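Maleylacetate reductase (Rhizobium, PDB 3W5S) catalyses the NADH-dependent reduction of maleylacetate to 3-oxoadipate in the breakdown of gamma-resorcylate, working as a homodimer. Local coordinates at residues 256-261 and 279-284; 286-291 and 347-352. All blocks are in the same frame, centred on the assembly; numbering follows the deposited sequence.

Overall arrangement
Both contacts lie in the C-terminal helical domain and share helix 273-289. Contact 1 takes the middle of that helix and packs it against the start of helix 257-269; every residue that touches there is buried, and a single imidazole-hydroxyl bond sits among leucines. Contact 2 takes the C-terminal end of the helix, where the loop 347-352 folds over it nearer the surface, and its chemistry turns to a stacked guanidinium and bonds to backbone carbonyls. The two centres are about 10 Å apart. They meet where Leu257 CD2 packs on Tyr287 CD2 at 3.6 Å, and where Ser256 OG lies 2.5 Å from Trp347 O, a probable hydrogen bond.

Contact 1: residues 256-261 and 279-284; sequences SLHHKL and VLLPYT
Thr284 OG1 meets His258 ND1 at 2.8 Å, close to the plane of the imidazole and at its edge; either atom could be the donor, and the angle of 132° makes the bond bent. The hydroxyl also faces its own helix: OG1 sits between its backbone N and carbonyl carbon, 3.3 Å from the carbonyl oxygens of both Leu280 and Leu281, and its single proton could make at most a weak bond to one of them. Threonine suits this place, since its oxygen serves the ring while CG2 lies 3.9 Å from Leu261 CD1.

The imidazole reaches across because its CG is anti to the backbone N (chi1 171°), which carries CE1 to within 3.4 Å of Leu281 N. Leu281 CD1 then covers one face, 3.7 Å from the ring centroid and almost on the normal, a CH-pi contact. Leu280 CD1 packs on Leu261 CB at 3.8 Å, and Ala364 and Ile357 of helix 354-366 adjoin these two leucines. Glu197 accepts bonds from the backbone N of His258 and from His259 ND1, tying this helix start to helix 181-198. At 145° to each other, the two segments form a roughly antiparallel, obliquely crossing helix pair inside the helical C-terminal domain of iron-containing alcohol dehydrogenases.

Contact 2: residues 286-291 and 347-352; sequences AYVEQA and WCPRPV
Arg350 lays its guanidinium flat on one face of the Tyr287 ring, the planes at 7° and the centres 3.8 Å apart, in a stacked cation-pi pair. CZ stands over the face near CE1, while NH1 is displaced toward the rim above CD1. The methylene CD extends the cover as a CH-pi contact, 3.9 Å from the ring centroid. In the same pose NH1 donates to Tyr287 O at 2.7 Å, the acceptor lying in the guanidinium plane, so one tyrosine holds both the face and an N-H of the arginine. The chain can span this distance because it is extended from CG to NE.

At the far end of the ring, Tyr287 OH donates to Pro351 O at 2.6 Å, in the carbonyl plane. A phenylalanine in its place would probably leave the Pro351 carbonyl without this donor and the loop less firmly fixed. Val352 CG1 packs on Tyr287 CE2 at 3.6 Å.

Residues 347-352, part of the loop between helices 334-341 and 354-366 of the helical domain, are thereby fastened to the C-terminal end of helix 273-289. Proline suits such a non-helical run, having no N-H to donate and a ring that fixes phi. Pro349 CG rests 3.8 Å from Val288 CG1, and Cys348 SG meets the other methyl, CG2.

Further out, Gln290 CB and Ala291 CB lie near NH1 and CD of Arg350, both on the side away from the Tyr287 ring. Leu257 and Leu360 pack against Tyr287, and Tyr200 touches both Val288 and Pro349. Glu289 accepts bonds from the backbone N atoms of Ala307 and Gly308.

Contact 1: residues 256-261 and 279-284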
loop_
_atom_site.group_PDB
_atom_site.type_symbol
_atom_site.label_atom_id
_atom_site.label_comp_id
_atom_site.label_asym_id
_atom_site.label_seq_id
_atom_site.Cartn_x
_atom_site.Cartn_y
_atom_site.Cartn_z
ATOM N N SER A 256 -6.799 16.700 -7.484
ATOM C CA SER A 256 -6.584 18.133 -7.478
ATOM C C SER A 256 -7.186 18.779 -8.728
ATOM O O SER A 256 -8.163 18.254 -9.304
ATOM C CB SER A 256 -5.076 18.404 -7.318
ATOM O OG SER A 256 -4.799 19.780 -7.088
ATOM N N LEU A 257 -6.622 19.915 -9.123
ATOM C CA LEU A 257 -7.159 20.719 -10.237
ATOM C C LEU A 257 -7.450 19.931 -11.493
ATOM O O LEU A 257 -8.502 20.141 -12.125
ATOM C CB LEU A 257 -6.194 21.888 -10.558
ATOM C CG LEU A 257 -6.511 22.697 -11.818
ATOM C CD1 LEU A 257 -7.812 23.439 -11.643
ATOM C CD2 LEU A 257 -5.332 23.617 -12.167
ATOM N N HIS A 258 -6.536 19.052 -11.900
ATOM C CA HIS A 258 -6.753 18.347 -13.141
ATOM C C HIS A 258 -8.042 17.511 -13.106
ATOM O O HIS A 258 -8.880 17.607 -14.018
ATOM C CB HIS A 258 -5.579 17.436 -13.467
ATOM C CG HIS A 258 -5.852 16.543 -14.623
ATOM N ND1 HIS A 258 -5.721 16.959 -15.934
ATOM C CD2 HIS A 258 -6.354 15.283 -14.676
ATOM C CE1 HIS A 258 -6.048 15.968 -16.743
ATOM N NE2 HIS A 258 -6.463 14.948 -16.005
ATOM N N HIS A 259 -8.207 16.712 -12.059
ATOM C CA HIS A 259 -9.415 15.916 -11.951
ATOM C C HIS A 259 -10.659 16.792 -11.841
ATOM O O HIS A 259 -11.691 16.451 -12.428
ATOM C CB HIS A 259 -9.325 14.865 -10.831
ATOM C CG HIS A 259 -8.350 13.758 -11.122
ATOM N ND1 HIS A 259 -6.982 13.933 -11.032
ATOM C CD2 HIS A 259 -8.535 12.460 -11.464
ATOM C CE1 HIS A 259 -6.367 12.802 -11.343
ATOM N NE2 HIS A 259 -7.285 11.892 -11.588
ATOM N N LYS A 260 -10.564 17.928 -11.144
ATOM C CA LYS A 260 -11.703 18.841 -11.028
ATOM C C LYS A 260 -12.133 19.325 -12.406
ATOM O O LYS A 260 -13.328 19.329 -12.705
ATOM C CB LYS A 260 -11.369 20.040 -10.128
ATOM C CG LYS A 260 -12.555 21.022 -9.960
ATOM C CD LYS A 260 -13.736 20.383 -9.259
ATOM C CE LYS A 260 -14.951 21.286 -9.326
ATOM N NZ LYS A 260 -16.089 20.655 -8.560
ATOM N N LEU A 261 -11.167 19.753 -13.214
ATOM C CA LEU A 261 -11.520 20.265 -14.545
ATOM C C LEU A 261 -12.105 19.146 -15.405
ATOM O O LEU A 261 -13.086 19.362 -16.149
ATOM C CB LEU A 261 -10.319 20.888 -15.249
ATOM C CG LEU A 261 -9.767 22.120 -14.555
ATOM C CD1 LEU A 261 -8.719 22.799 -15.452
ATOM C CD2 LEU A 261 -10.852 23.116 -14.184
ATOM N N VAL A 279 -6.407 15.456 -23.110
ATOM C CA VAL A 279 -6.236 16.828 -23.587
ATOM C C VAL A 279 -5.789 17.774 -22.478
ATOM O O VAL A 279 -4.868 18.567 -22.682
ATOM C CB VAL A 279 -7.535 17.349 -24.201
ATOM C CG1 VAL A 279 -7.404 18.869 -24.437
ATOM C CG2 VAL A 279 -7.778 16.622 -25.527
ATOM N N LEU A 280 -6.392 17.665 -21.304
ATOM C CA LEU A 280 -6.111 18.644 -20.257
ATOM C C LEU A 280 -4.779 18.421 -19.549
ATOM O O LEU A 280 -4.173 19.375 -19.064
ATOM C CB LEU A 280 -7.226 18.646 -19.206
ATOM C CG LEU A 280 -8.522 19.292 -19.644
ATOM C CD1 LEU A 280 -9.564 19.073 -18.557
ATOM C CD2 LEU A 280 -8.307 20.770 -19.876
ATOM N N LEU A 281 -4.338 17.167 -19.482
ATOM C CA LEU A 281 -3.219 16.827 -18.562
ATOM C C LEU A 281 -1.933 17.653 -18.762
ATOM O O LEU A 281 -1.359 18.109 -17.791
ATOM C CB LEU A 281 -2.943 15.311 -18.603
ATOM C CG LEU A 281 -1.960 14.865 -17.493
ATOM C CD1 LEU A 281 -2.521 15.109 -16.090
ATOM C CD2 LEU A 281 -1.611 13.404 -17.683
ATOM N N PRO A 282 -1.501 17.900 -20.011
ATOM C CA PRO A 282 -0.241 18.674 -20.105
ATOM C C PRO A 282 -0.414 20.090 -19.526
ATOM O O PRO A 282 0.539 20.667 -18.958
ATOM C CB PRO A 282 0.043 18.699 -21.622
ATOM C CG PRO A 282 -0.650 17.435 -22.119
ATOM C CD PRO A 282 -1.936 17.383 -21.328
ATOM N N TYR A 283 -1.617 20.656 -19.679
ATOM C CA TYR A 283 -1.866 22.041 -19.231
ATOM C C TYR A 283 -2.035 22.131 -17.724
ATOM O O TYR A 283 -1.548 23.060 -17.095
ATOM C CB TYR A 283 -3.083 22.668 -19.955
ATOM C CG TYR A 283 -2.918 22.594 -21.440
ATOM C CD1 TYR A 283 -2.082 23.499 -22.106
ATOM C CD2 TYR A 283 -3.536 21.591 -22.183
ATOM C CE1 TYR A 283 -1.896 23.401 -23.492
ATOM C CE2 TYR A 283 -3.377 21.518 -23.571
ATOM C CZ TYR A 283 -2.549 22.414 -24.193
ATOM O OH TYR A 283 -2.343 22.348 -25.545
ATOM N N THR A 284 -2.759 21.176 -17.151
ATOM C CA THR A 284 -2.983 21.233 -15.706
ATOM C C THR A 284 -1.667 20.930 -14.979
ATOM O O THR A 284 -1.313 21.622 -14.012
ATOM C CB THR A 284 -4.096 20.288 -15.291
ATOM O OG1 THR A 284 -3.780 18.990 -15.790
ATOM C CG2 THR A 284 -5.446 20.766 -15.863
#

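Contact 2: residues 286-291 and 347-352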
loop_
_atom_site.group_PDB
_atom_site.type_symbol
_atom_site.label_atom_id
_atom_site.label_comp_id
_atom_site.label_asym_id
_atom_site.label_seq_id
_atom_site.Cartn_x
_atom_site.Cartn_y
_atom_site.Cartn_z
ATOM N N ALA A 286 1.412 21.481 -16.276
ATOM C CA ALA A 286 2.257 22.654 -16.474
ATOM C C ALA A 286 1.908 23.779 -15.500
ATOM O O ALA A 286 2.797 24.466 -14.999
ATOM C CB ALA A 286 2.129 23.165 -17.915
ATOM N N TYR A 287 0.615 23.963 -15.245
ATOM C CA TYR A 287 0.177 25.009 -14.316
ATOM C C TYR A 287 0.693 24.758 -12.900
ATOM O O TYR A 287 1.261 25.651 -12.261
ATOM C CB TYR A 287 -1.353 25.084 -14.357
ATOM C CG TYR A 287 -1.969 26.136 -13.456
ATOM C CD1 TYR A 287 -2.072 27.461 -13.859
ATOM C CD2 TYR A 287 -2.470 25.786 -12.191
ATOM C CE1 TYR A 287 -2.644 28.410 -13.029
ATOM C CE2 TYR A 287 -3.057 26.736 -11.376
ATOM C CZ TYR A 287 -3.139 28.031 -11.793
ATOM O OH TYR A 287 -3.714 28.996 -10.986
ATOM N N VAL A 288 0.505 23.539 -12.417
ATOM C CA VAL A 288 0.940 23.215 -11.063
ATOM C C VAL A 288 2.472 23.202 -10.970
ATOM O O VAL A 288 3.056 23.564 -9.937
ATOM C CB VAL A 288 0.319 21.872 -10.636
ATOM C CG1 VAL A 288 0.833 21.434 -9.283
ATOM C CG2 VAL A 288 -1.217 22.028 -10.567
ATOM N N GLU A 289 3.122 22.761 -12.044
ATOM C CA GLU A 289 4.588 22.634 -12.055
ATOM C C GLU A 289 5.303 23.966 -11.848
ATOM O O GLU A 289 6.430 23.993 -11.365
ATOM C CB GLU A 289 5.039 21.966 -13.371
ATOM C CG GLU A 289 6.502 21.596 -13.430
ATOM C CD GLU A 289 6.847 20.805 -14.682
ATOM O OE1 GLU A 289 6.123 20.963 -15.702
ATOM O OE2 GLU A 289 7.837 20.021 -14.615
ATOM N N GLN A 290 4.644 25.068 -12.182
ATOM C CA GLN A 290 5.208 26.392 -11.945
ATOM C C GLN A 290 5.435 26.627 -10.467
ATOM O O GLN A 290 6.392 27.306 -10.090
ATOM C CB GLN A 290 4.259 27.456 -12.486
ATOM C CG GLN A 290 4.243 27.488 -13.985
ATOM C CD GLN A 290 5.453 28.233 -14.544
ATOM O OE1 GLN A 290 6.261 27.675 -15.289
ATOM N NE2 GLN A 290 5.585 29.502 -14.173
ATOM N N ALA A 291 4.574 26.042 -9.637
ATOM C CA ALA A 291 4.610 26.266 -8.193
ATOM C C ALA A 291 5.360 25.207 -7.386
ATOM O O ALA A 291 6.061 25.551 -6.408
ATOM C CB ALA A 291 3.170 26.406 -7.669
ATOM N N TRP A 347 -8.582 20.575 -3.697
ATOM C CA TRP A 347 -7.376 21.257 -3.223
ATOM C C TRP A 347 -6.259 21.254 -4.258
ATOM O O TRP A 347 -6.029 20.251 -4.927
ATOM C CB TRP A 347 -6.873 20.609 -1.929
ATOM C CG TRP A 347 -5.777 21.358 -1.228
ATOM C CD1 TRP A 347 -5.929 22.290 -0.245
ATOM C CD2 TRP A 347 -4.360 21.227 -1.442
ATOM N NE1 TRP A 347 -4.700 22.750 0.170
ATOM C CE2 TRP A 347 -3.719 22.117 -0.551
ATOM C CE3 TRP A 347 -3.573 20.457 -2.310
ATOM C CZ2 TRP A 347 -2.315 22.253 -0.492
ATOM C CZ3 TRP A 347 -2.160 20.581 -2.242
ATOM C CH2 TRP A 347 -1.560 21.469 -1.342
ATOM N N CYS A 348 -5.537 22.368 -4.336
ATOM C CA CYS A 348 -4.403 22.550 -5.261
ATOM C C CYS A 348 -3.273 23.344 -4.570
ATOM O O CYS A 348 -3.557 24.275 -3.820
ATOM C CB CYS A 348 -4.891 23.331 -6.479
ATOM S SG CYS A 348 -3.696 23.382 -7.857
ATOM N N PRO A 349 -1.989 23.005 -4.827
ATOM C CA PRO A 349 -0.885 23.764 -4.215
ATOM C C PRO A 349 -0.747 25.190 -4.750
ATOM O O PRO A 349 -0.082 26.004 -4.123
ATOM C CB PRO A 349 0.374 22.913 -4.522
ATOM C CG PRO A 349 -0.021 21.986 -5.578
ATOM C CD PRO A 349 -1.515 21.791 -5.520
ATOM N N ARG A 350 -1.398 25.474 -5.876
ATOM C CA ARG A 350 -1.474 26.811 -6.458
ATOM C C ARG A 350 -2.938 27.285 -6.340
ATOM O O ARG A 350 -3.856 26.461 -6.517
ATOM C CB ARG A 350 -1.033 26.699 -7.931
ATOM C CG ARG A 350 -0.706 27.993 -8.593
ATOM C CD ARG A 350 0.105 27.816 -9.848
ATOM N NE ARG A 350 0.084 29.087 -10.531
ATOM C CZ ARG A 350 0.421 29.314 -11.791
ATOM N NH1 ARG A 350 0.855 28.346 -12.575
ATOM N NH2 ARG A 350 0.335 30.554 -12.266
ATOM N N PRO A 351 -3.177 28.584 -6.056
ATOM C CA PRO A 351 -4.540 29.122 -6.095
ATOM C C PRO A 351 -5.117 28.872 -7.473
ATOM O O PRO A 351 -4.392 28.982 -8.465
ATOM C CB PRO A 351 -4.340 30.631 -5.897
ATOM C CG PRO A 351 -3.098 30.735 -5.094
ATOM C CD PRO A 351 -2.209 29.611 -5.627
ATOM N N VAL A 352 -6.397 28.528 -7.526
ATOM C CA VAL A 352 -7.064 28.214 -8.786
ATOM C C VAL A 352 -8.378 28.996 -8.892
ATOM O O VAL A 352 -9.475 28.418 -8.852
ATOM C CB VAL A 352 -7.249 26.661 -8.983
ATOM C CG1 VAL A 352 -5.918 25.995 -9.318
ATOM C CG2 VAL A 352 -7.853 25.990 -7.755
#